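Local coordinates for protein alginate lyase (Paenibacillus sp. FPU-7, PDB 6KFN) that cleaves the polysaccharide alginate as a lyase, with a chain folded as a right-handed parallel beta-helix, at residues 79-84 / 101-106. Sequence-based numbering, arbitrary orientation.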
# COMPACT_ATOMS: atom_id res chain seq x y z
N GLY A 79 3.00 1.10 16.80
CA GLY A 79 1.93 0.97 17.76
C GLY A 79 0.59 0.84 17.05
O GLY A 79 0.47 0.94 15.84
N ASP A 80 -0.43 0.62 17.88
CA ASP A 80 -1.77 0.36 17.39
C ASP A 80 -2.66 1.59 17.48
O ASP A 80 -2.42 2.50 18.28
CB ASP A 80 -2.44 -0.76 18.22
CG ASP A 80 -1.74 -2.09 18.14
OD1 ASP A 80 -0.92 -2.34 17.23
OD2 ASP A 80 -2.07 -2.93 19.00
N TYR A 81 -3.73 1.62 16.68
CA TYR A 81 -4.79 2.61 16.82
C TYR A 81 -4.26 4.04 16.64
O TYR A 81 -4.57 4.94 17.43
CB TYR A 81 -5.57 2.43 18.14
CG TYR A 81 -6.50 1.25 18.11
CD1 TYR A 81 -7.71 1.34 17.40
CD2 TYR A 81 -6.22 0.09 18.78
CE1 TYR A 81 -8.60 0.31 17.34
CE2 TYR A 81 -7.16 -1.01 18.71
CZ TYR A 81 -8.31 -0.84 18.00
OH TYR A 81 -9.22 -1.89 17.94
N TRP A 82 -3.55 4.24 15.54
CA TRP A 82 -3.24 5.55 15.01
C TRP A 82 -4.18 5.88 13.86
O TRP A 82 -4.43 5.03 13.00
CB TRP A 82 -1.79 5.62 14.48
CG TRP A 82 -0.76 5.57 15.56
CD1 TRP A 82 -0.42 4.45 16.29
CD2 TRP A 82 -0.03 6.67 16.11
NE1 TRP A 82 0.51 4.78 17.23
CE2 TRP A 82 0.75 6.14 17.17
CE3 TRP A 82 0.07 8.03 15.80
CZ2 TRP A 82 1.62 6.92 17.90
CZ3 TRP A 82 0.94 8.80 16.54
CH2 TRP A 82 1.69 8.25 17.58
N ASN A 83 -4.64 7.13 13.82
CA ASN A 83 -5.30 7.73 12.66
C ASN A 83 -4.33 8.74 12.06
O ASN A 83 -3.93 9.69 12.73
CB ASN A 83 -6.58 8.43 13.07
CG ASN A 83 -7.66 7.46 13.54
OD1 ASN A 83 -7.59 6.25 13.27
ND2 ASN A 83 -8.69 7.99 14.19
N ILE A 84 -3.92 8.45 10.83
CA ILE A 84 -2.94 9.25 10.09
C ILE A 84 -3.69 9.85 8.91
O ILE A 84 -4.12 9.11 8.03
CB ILE A 84 -1.77 8.35 9.63
CG1 ILE A 84 -1.11 7.67 10.83
CG2 ILE A 84 -0.78 9.16 8.83
CD1 ILE A 84 -0.31 6.46 10.50
N ALA A 101 1.94 -3.27 13.82
CA ALA A 101 1.00 -2.17 14.05
C ALA A 101 -0.37 -2.61 13.56
O ALA A 101 -0.49 -3.17 12.48
CB ALA A 101 1.47 -0.92 13.31
N ASN A 102 -1.39 -2.32 14.36
CA ASN A 102 -2.71 -2.87 14.13
C ASN A 102 -3.77 -1.78 14.30
O ASN A 102 -3.63 -0.89 15.14
CB ASN A 102 -3.03 -4.01 15.10
CG ASN A 102 -1.98 -5.10 15.03
OD1 ASN A 102 -2.07 -5.98 14.21
ND2 ASN A 102 -0.91 -4.97 15.81
N HIS A 103 -4.85 -1.89 13.53
CA HIS A 103 -5.96 -0.96 13.62
C HIS A 103 -5.52 0.49 13.36
O HIS A 103 -6.07 1.43 13.92
CB HIS A 103 -6.72 -1.06 14.95
CG HIS A 103 -7.32 -2.40 15.15
ND1 HIS A 103 -8.47 -2.80 14.52
CD2 HIS A 103 -6.93 -3.44 15.93
CE1 HIS A 103 -8.77 -4.02 14.90
NE2 HIS A 103 -7.86 -4.44 15.74
N VAL A 104 -4.56 0.65 12.44
CA VAL A 104 -4.14 1.96 11.96
C VAL A 104 -5.02 2.33 10.78
O VAL A 104 -5.27 1.52 9.89
CB VAL A 104 -2.66 1.91 11.56
CG1 VAL A 104 -2.21 3.21 10.92
CG2 VAL A 104 -1.77 1.56 12.75
N GLN A 105 -5.51 3.58 10.78
CA GLN A 105 -6.31 4.11 9.68
C GLN A 105 -5.55 5.25 9.01
O GLN A 105 -5.31 6.28 9.62
CB GLN A 105 -7.64 4.63 10.20
CG GLN A 105 -8.49 3.60 10.87
CD GLN A 105 -9.86 4.11 11.18
OE1 GLN A 105 -10.80 3.80 10.49
NE2 GLN A 105 -9.98 4.99 12.12
N MET A 106 -5.18 5.03 7.76
CA MET A 106 -4.52 6.02 6.92
C MET A 106 -5.56 6.55 5.93
O MET A 106 -6.20 5.76 5.25
CB MET A 106 -3.36 5.36 6.17
CG MET A 106 -2.20 5.05 7.07
SD MET A 106 -1.00 3.90 6.39
CE MET A 106 -1.88 2.36 6.74
O HOH W 1 -7.32 3.81 14.61
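Asn83 OD1 is gripped twice. Gln105 NE2 donates to Asn83 OD1 at 2.9 Å, from above the carbonyl plane and 43° out of it. A water also donates to it and bridges to His103 O. The two amide side chains run out together from neighbouring strands. The far oxygen of Gln105, OE1, bonds Arg131. Asp80 OD1 also has two donors: Asn102 ND2 at 3.0 Å, nearly straight at 159°, and Asn102 N in a weak, bent bond. Asn102 OD1 bonds Ser126 N. The backbones run parallel, in the register of successive coils of a right-handed beta-helix. Tyr81 N donates to Asn102 O, Gln105 N to Trp82 O and Ile84 N to Gln105 O. Tyr81 and His103 occupy equivalent places on their turns, both with positive phi. The ring planes are almost parallel, but the offset leaves little overlap, with the Tyr81 and His103 centroids 4.6 Å apart. His103 CB sits over the Tyr81 face, 3.4 Å from its centroid, as a CH-pi contact. Tyr81 OH lies over the centre of the imidazole. An alanine at Tyr81 would remove the ring and hydroxyl, and would probably leave His103 CB and the imidazole face less well packed. On the buried face, Ile84 CD1 meets Val104 CG1 at 3.8 Å and approaches Met106 CG at 4.2 Å. Leu75 and Val77 of strand 73-77 also pack against Ile84.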